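Local coordinates for protein putative surface-anchored fimbrial subunit (Corynebacterium diphtheriae, PDB 3HR6) that forms the shaft of surface pili, as a calcium-binding major pilin built of tandem Ig-like modules stabilised by isopeptide and disulfide bonds, at residues P194-K199 against K262-G267; H10-L15 against L31-G36; V410-E415 against Q426-D431. All blocks are in the same frame, centred on the assembly; numbering follows the deposited sequence. Where two conformers were deposited one is given.

Contact 1: residues P194-K199 against K262-G267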
# COMPACT_ATOMS: atom_id res chain seq x y z
N PRO A 194 9.28 -0.61 0.02
CA PRO A 194 10.14 -1.75 0.35
C PRO A 194 11.57 -1.34 0.72
O PRO A 194 12.06 -0.30 0.28
CB PRO A 194 10.12 -2.59 -0.93
CG PRO A 194 9.78 -1.69 -2.01
CD PRO A 194 8.93 -0.54 -1.40
N ALA A 195 12.26 -2.15 1.50
CA ALA A 195 13.58 -1.79 1.99
C ALA A 195 14.63 -1.62 0.93
O ALA A 195 15.61 -0.96 1.19
CB ALA A 195 14.08 -2.81 3.01
N GLU A 196 14.44 -2.19 -0.25
CA GLU A 196 15.40 -2.09 -1.30
C GLU A 196 15.41 -0.71 -1.99
O GLU A 196 16.24 -0.46 -2.87
CB GLU A 196 15.15 -3.20 -2.30
CG GLU A 196 15.31 -4.58 -1.65
CD GLU A 196 14.02 -5.19 -1.08
OE1 GLU A 196 12.96 -4.58 -1.18
OE2 GLU A 196 14.03 -6.34 -0.54
N LEU A 197 14.45 0.14 -1.63
CA LEU A 197 14.40 1.49 -2.19
C LEU A 197 14.96 2.52 -1.27
O LEU A 197 14.74 2.49 -0.03
CB LEU A 197 12.95 1.89 -2.52
CG LEU A 197 12.21 0.91 -3.43
CD1 LEU A 197 10.81 1.46 -3.82
CD2 LEU A 197 13.05 0.72 -4.70
N GLY A 198 15.64 3.48 -1.88
CA GLY A 198 16.10 4.66 -1.16
C GLY A 198 14.96 5.65 -0.97
O GLY A 198 13.83 5.38 -1.29
N LYS A 199 15.28 6.83 -0.45
CA LYS A 199 14.25 7.80 -0.19
C LYS A 199 13.75 8.39 -1.51
O LYS A 199 14.51 8.54 -2.45
CB LYS A 199 14.75 8.88 0.76
CG LYS A 199 14.90 8.34 2.19
CD LYS A 199 15.21 9.41 3.16
CE LYS A 199 15.62 8.83 4.49
NZ LYS A 199 16.98 8.27 4.43
N LYS A 262 19.22 -1.98 -4.12
CA LYS A 262 19.76 -3.33 -3.95
C LYS A 262 18.79 -4.35 -4.40
O LYS A 262 17.58 -4.13 -4.43
CB LYS A 262 20.19 -3.59 -2.52
CG LYS A 262 19.10 -3.51 -1.52
CD LYS A 262 19.68 -3.39 -0.10
CE LYS A 262 18.60 -3.36 0.96
NZ LYS A 262 19.24 -3.38 2.35
N GLN A 263 19.34 -5.52 -4.72
CA GLN A 263 18.53 -6.61 -5.18
C GLN A 263 17.75 -7.19 -3.99
O GLN A 263 18.36 -7.56 -2.97
CB GLN A 263 19.43 -7.72 -5.72
CG GLN A 263 18.69 -9.00 -6.10
CD GLN A 263 19.63 -10.01 -6.71
OE1 GLN A 263 19.73 -10.15 -7.95
NE2 GLN A 263 20.32 -10.72 -5.86
N PRO A 264 16.43 -7.34 -4.15
CA PRO A 264 15.70 -8.04 -3.11
C PRO A 264 16.22 -9.47 -2.97
O PRO A 264 16.43 -10.15 -4.01
CB PRO A 264 14.26 -8.05 -3.63
CG PRO A 264 14.19 -7.01 -4.59
CD PRO A 264 15.55 -6.92 -5.24
N GLU A 265 16.47 -9.87 -1.75
CA GLU A 265 17.02 -11.22 -1.49
C GLU A 265 16.15 -12.33 -2.05
O GLU A 265 16.70 -13.37 -2.48
CB GLU A 265 17.26 -11.41 -0.01
CG GLU A 265 18.38 -10.53 0.48
CD GLU A 265 18.85 -10.93 1.84
OE1 GLU A 265 19.85 -11.67 1.92
OE2 GLU A 265 18.19 -10.54 2.84
N ASN A 266 14.83 -12.11 -2.11
CA ASN A 266 13.94 -13.15 -2.62
C ASN A 266 13.45 -12.79 -4.00
O ASN A 266 12.45 -13.31 -4.46
CB ASN A 266 12.77 -13.34 -1.68
CG ASN A 266 11.91 -12.11 -1.55
OD1 ASN A 266 12.19 -11.08 -2.16
ND2 ASN A 266 10.85 -12.21 -0.73
N GLY A 267 14.13 -11.82 -4.64
CA GLY A 267 13.74 -11.30 -5.94
C GLY A 267 12.53 -10.41 -6.02
O GLY A 267 12.26 -9.92 -7.07
O HOH W 1 15.92 -7.89 0.27
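E196 reaches across to K262 and P264 in a surface contact between two loops of the Cna-B-like domain, one of the tandem Ig-like modules. One loop follows strand 187-192; the other joins strands 251-259 and 268-276. Each is shaped by a type I beta turn, from P194 to L197 and from P264 to G267, closed by the backbone bonds L197 N to P194 O and G267 N to P264 O.

E196 carries most of the meeting. Its CG stands anti to its own carbonyl carbon, and a bend at chi2 (92°) then turns CD toward the proline. The carboxylate comes over P264 with the two side chains crossing at about a right angle, so that E196 OE2 sits 3.5 Å from both CA and CB of P264. Further back, E196 CB packs 3.4 Å from K262 O, and the CG atoms of E196 and K262 lie 3.9 Å apart.

Beyond that point K262 runs extended past the turn, its CE 3.8 Å from A195 O. The contact is mostly van der Waals, the E196 chain and carboxylate against P264 and the K262 carbonyl and chain; K262 NZ stays 6.7 Å from E196 OE2, too far for a salt bridge. Backbone bonds from E196 to T261 and from G198 to P259 tie the first loop to the last residue of strand 251-259 and the chain just after it, while Q263 turns off to G366 and Q308.

The polar link between the two turns runs through a water, which donates to E196 OE2 at 2.6 Å and accepts from E265 N at 2.9 Å.

Contact 2: residues H10-L15 against L31-G36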
# COMPACT_ATOMS: atom_id res chain seq x y z
N HIS A 10 -25.91 -2.46 14.41
CA HIS A 10 -25.77 -2.98 13.06
C HIS A 10 -25.10 -1.95 12.16
O HIS A 10 -25.66 -0.88 11.90
CB HIS A 10 -27.15 -3.34 12.52
CG HIS A 10 -27.94 -4.25 13.39
ND1 HIS A 10 -27.72 -5.61 13.46
CD2 HIS A 10 -28.94 -3.99 14.27
CE1 HIS A 10 -28.57 -6.15 14.30
NE2 HIS A 10 -29.32 -5.19 14.81
N ALA A 11 -23.94 -2.27 11.62
CA ALA A 11 -23.17 -1.35 10.85
C ALA A 11 -23.57 -1.48 9.40
O ALA A 11 -23.26 -2.48 8.77
CB ALA A 11 -21.68 -1.66 11.02
N LEU A 12 -24.28 -0.49 8.89
CA LEU A 12 -24.79 -0.52 7.52
C LEU A 12 -23.87 0.22 6.57
O LEU A 12 -23.43 1.35 6.87
CB LEU A 12 -26.16 0.14 7.49
CG LEU A 12 -27.31 -0.81 7.79
CD1 LEU A 12 -27.05 -1.81 8.91
CD2 LEU A 12 -28.62 -0.04 7.93
N MET A 13 -23.59 -0.38 5.42
CA MET A 13 -22.84 0.30 4.36
C MET A 13 -23.81 1.00 3.41
O MET A 13 -24.61 0.34 2.73
CB MET A 13 -22.00 -0.72 3.58
CG MET A 13 -21.34 -0.14 2.36
SD MET A 13 -20.16 -1.23 1.58
CE MET A 13 -21.23 -2.63 1.17
N GLY A 14 -23.73 2.32 3.32
CA GLY A 14 -24.59 3.07 2.39
C GLY A 14 -24.75 4.50 2.83
O GLY A 14 -24.16 4.91 3.84
N LEU A 15 -25.54 5.25 2.06
CA LEU A 15 -25.74 6.67 2.31
C LEU A 15 -27.08 6.92 3.02
O LEU A 15 -28.10 6.37 2.61
CB LEU A 15 -25.67 7.41 0.98
CG LEU A 15 -24.26 7.44 0.39
CD1 LEU A 15 -24.28 7.86 -1.11
CD2 LEU A 15 -23.35 8.32 1.21
N LEU A 31 -30.08 -1.69 3.95
CA LEU A 31 -28.71 -1.64 3.51
C LEU A 31 -27.93 -2.83 4.05
O LEU A 31 -28.30 -3.40 5.08
CB LEU A 31 -28.03 -0.35 3.99
CG LEU A 31 -28.52 0.93 3.30
CD1 LEU A 31 -27.93 2.13 4.07
CD2 LEU A 31 -28.14 0.99 1.83
N PRO A 32 -26.87 -3.21 3.35
CA PRO A 32 -26.07 -4.35 3.79
C PRO A 32 -25.40 -4.12 5.13
O PRO A 32 -24.85 -3.03 5.37
CB PRO A 32 -24.99 -4.44 2.70
CG PRO A 32 -25.01 -3.11 2.04
CD PRO A 32 -26.37 -2.69 2.06
N LYS A 33 -25.46 -5.12 6.02
CA LYS A 33 -24.73 -5.07 7.29
C LYS A 33 -23.29 -5.51 7.02
O LYS A 33 -23.02 -6.28 6.08
CB LYS A 33 -25.37 -5.95 8.37
CG LYS A 33 -26.80 -5.55 8.72
CD LYS A 33 -27.39 -6.48 9.73
CE LYS A 33 -28.87 -6.22 9.98
NZ LYS A 33 -29.39 -7.32 10.81
N VAL A 34 -22.36 -4.99 7.79
CA VAL A 34 -20.95 -5.24 7.55
C VAL A 34 -20.33 -5.81 8.82
O VAL A 34 -20.62 -5.37 9.94
CB VAL A 34 -20.25 -3.93 7.15
CG1 VAL A 34 -18.72 -4.11 6.95
CG2 VAL A 34 -20.92 -3.34 5.88
N ASP A 35 -19.50 -6.84 8.66
CA ASP A 35 -18.77 -7.37 9.80
C ASP A 35 -17.43 -6.68 9.98
O ASP A 35 -16.93 -6.03 9.08
CB ASP A 35 -18.64 -8.89 9.67
CG ASP A 35 -19.94 -9.60 9.93
OD1 ASP A 35 -20.79 -9.08 10.68
OD2 ASP A 35 -20.12 -10.69 9.39
N GLY A 36 -16.89 -6.80 11.20
CA GLY A 36 -15.59 -6.26 11.53
C GLY A 36 -15.58 -4.77 11.78
O GLY A 36 -14.53 -4.16 11.80
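L12 and K33 both hold CG anti to their own carbonyl carbon (chi1 -87° and -61°), and from there the two side chains run side by side in the same direction, with L12 CD1 3.8 Å from K33 CG. In V34 the same position is taken by CG2, which comes to 3.6 Å from M13 CB.

Behind these side chains is a single antiparallel beta bridge, with L12 and K33 as its non-hydrogen-bonded pair. V34 N bonds to A11 O at 2.8 Å, although that bond is noticeably bent (135°). M13 N makes the straighter bond to P32 O, at 2.9 Å. Each oxygen also has a CA-H...O contact beside its N-H bond, K33 CA on A11 O and L12 CA on P32 O.

On the L31 side, L12 crosses that leucine at about a right angle, its CG against L31 CB. Farther along, G14 offers only backbone to the leucine tip, and L31 CD1 settles 3.9 Å from G14 CA. P32 lays CG and CD against M13 O.

K33 stays extended past L12 and ends beside the H10 ring, its NZ 3.6 Å from H10 ND1. That ring nitrogen already bonds to G87 O, and H10 NE2 bonds to H136 ND1, so the lysine is a neighbour of the imidazole and not its partner; its positive charge would probably disfavour a charged ring.

The loop 31-36 thus leans on the end of strand 5-13 in the N-terminal pilin domain. Strand 131-143 runs parallel alongside that strand, stacking Y138 on H10 and bringing H141 against V34, and strand 89-94 pairs with it antiparallel.

Contact 3: residues V410-E415 against Q426-D431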
# COMPACT_ATOMS: atom_id res chain seq x y z
N VAL A 410 26.62 -15.48 -25.59
CA VAL A 410 26.20 -16.68 -24.86
C VAL A 410 24.79 -16.41 -24.33
O VAL A 410 24.62 -15.54 -23.46
CB VAL A 410 27.15 -16.99 -23.68
CG1 VAL A 410 26.70 -18.22 -22.93
CG2 VAL A 410 28.59 -17.19 -24.14
N ILE A 411 23.80 -17.15 -24.85
CA ILE A 411 22.40 -16.92 -24.46
C ILE A 411 22.27 -17.32 -23.01
O ILE A 411 22.82 -18.34 -22.58
CB ILE A 411 21.39 -17.70 -25.33
CG1 ILE A 411 21.53 -17.32 -26.81
CG2 ILE A 411 19.95 -17.41 -24.84
CD1 ILE A 411 21.59 -15.84 -27.04
N VAL A 412 21.63 -16.46 -22.23
CA VAL A 412 21.34 -16.75 -20.85
C VAL A 412 19.84 -16.57 -20.66
O VAL A 412 19.32 -15.48 -20.84
CB VAL A 412 22.16 -15.85 -19.90
CG1 VAL A 412 21.80 -16.12 -18.43
CG2 VAL A 412 23.66 -16.02 -20.15
N LYS A 413 19.16 -17.67 -20.34
CA LYS A 413 17.71 -17.69 -20.09
C LYS A 413 17.43 -17.15 -18.70
O LYS A 413 17.80 -17.79 -17.70
CB LYS A 413 17.17 -19.13 -20.21
CG LYS A 413 17.25 -19.75 -21.62
CD LYS A 413 17.00 -21.26 -21.61
CE LYS A 413 16.35 -21.76 -22.92
NZ LYS A 413 16.26 -23.26 -23.02
N LEU A 414 16.84 -15.97 -18.62
CA LEU A 414 16.53 -15.33 -17.36
C LEU A 414 15.26 -14.55 -17.54
O LEU A 414 15.26 -13.51 -18.17
CB LEU A 414 17.67 -14.39 -16.97
CG LEU A 414 17.58 -14.00 -15.50
CD1 LEU A 414 18.13 -15.15 -14.61
CD2 LEU A 414 18.28 -12.68 -15.29
N GLU A 415 14.17 -15.05 -16.98
CA GLU A 415 12.87 -14.41 -17.15
C GLU A 415 11.99 -14.74 -15.96
O GLU A 415 12.22 -15.72 -15.23
CB GLU A 415 12.22 -14.83 -18.47
CG GLU A 415 11.75 -16.23 -18.49
CD GLU A 415 11.09 -16.60 -19.81
OE1 GLU A 415 11.64 -16.23 -20.89
OE2 GLU A 415 10.04 -17.29 -19.74
N GLN A 426 20.32 -17.79 -12.98
CA GLN A 426 20.90 -18.70 -13.96
C GLN A 426 22.39 -18.74 -13.70
O GLN A 426 23.00 -17.69 -13.55
CB GLN A 426 20.62 -18.17 -15.37
CG GLN A 426 21.03 -19.09 -16.48
CD GLN A 426 20.33 -20.42 -16.39
OE1 GLN A 426 20.96 -21.44 -16.14
NE2 GLN A 426 19.02 -20.42 -16.53
N LYS A 427 22.95 -19.95 -13.64
CA LYS A 427 24.39 -20.15 -13.57
C LYS A 427 24.87 -20.43 -14.98
O LYS A 427 24.33 -21.29 -15.65
CB LYS A 427 24.68 -21.35 -12.65
CG LYS A 427 26.15 -21.65 -12.41
CD LYS A 427 26.32 -23.02 -11.82
CE LYS A 427 25.85 -23.10 -10.37
NZ LYS A 427 26.12 -24.45 -9.81
N VAL A 428 25.92 -19.73 -15.42
CA VAL A 428 26.44 -19.87 -16.76
C VAL A 428 27.89 -20.32 -16.65
O VAL A 428 28.75 -19.55 -16.26
CB VAL A 428 26.35 -18.52 -17.49
CG1 VAL A 428 26.80 -18.67 -18.95
CG2 VAL A 428 24.91 -17.99 -17.38
N LYS A 429 28.13 -21.58 -16.98
CA LYS A 429 29.49 -22.13 -16.97
C LYS A 429 30.17 -21.87 -18.29
O LYS A 429 29.67 -22.30 -19.35
CB LYS A 429 29.45 -23.63 -16.73
CG LYS A 429 28.82 -23.96 -15.41
CD LYS A 429 29.11 -25.39 -15.05
CE LYS A 429 28.45 -25.75 -13.73
NZ LYS A 429 29.12 -25.06 -12.59
N ILE A 430 31.34 -21.21 -18.23
CA ILE A 430 32.06 -20.83 -19.45
C ILE A 430 33.50 -21.26 -19.30
O ILE A 430 34.18 -20.87 -18.36
CB ILE A 430 31.96 -19.31 -19.70
CG1 ILE A 430 30.50 -18.90 -19.87
CG2 ILE A 430 32.72 -18.91 -20.95
CD1 ILE A 430 30.35 -17.43 -20.03
N ASP A 431 33.95 -22.06 -20.25
CA ASP A 431 35.32 -22.55 -20.27
C ASP A 431 36.02 -21.85 -21.41
O ASP A 431 35.60 -21.96 -22.57
CB ASP A 431 35.33 -24.06 -20.45
CG ASP A 431 36.73 -24.65 -20.32
OD1 ASP A 431 37.51 -24.19 -19.47
OD2 ASP A 431 37.03 -25.58 -21.08
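V412 and V428 make the tight part of this contact, where two nearly antiparallel strands from different sheets face each other across the core of the C-terminal Ig-like module. Strand 410-412 pairs with 391-398, and strand 424-432 with 302-315. V412 CG2 meets V428 CG2 at 3.6 Å, and V412 CG1 presses equally close on Q426 CG as those two side chains slide past each other in opposite directions. L414 CD1 packs 4.0 Å from Q426 CB, and I309 helps close the same cluster.

Packing slackens toward V410: its CG1 is 4.0 Å from V428 CG1, but its CG2 is 4.5 Å from I430 CD1. On the outer faces, I411 points away toward the C333-C393 disulfide, K429 turns out into a salt bridge with E312, and K427 makes only a long, weak ion pair with it.

At the other end Q426 holds CG anti to its backbone N (chi1 -174°) and bends at chi2, and NE2 donates to K413 O at 3.1 Å, in the carbonyl plane and nearly straight (164°). The sheets are probably held face to face mainly by hydrophobic burial, with the Q426 amide adding one directed bond to a backbone carbonyl.

The three contacts follow one another along the elongated chain, with contact 2 on the opposite side of its centre from the other two and about 56 Å from contact 3, centre to centre. Contact 1 lies at the surface and joins two loops by lysine and glutamate chains and a proline ring, with a bridging water. Contacts 2 and 3 are both partly buried: contact 3 reaches into a module core and joins two sheets through branched aliphatic side chains, whereas contact 2 is held by backbone bonds between a loop and a strand. None shares a strand with another, yet strand 302-315 pairs with both 268-276, which follows contact 1, and 424-432 of contact 3.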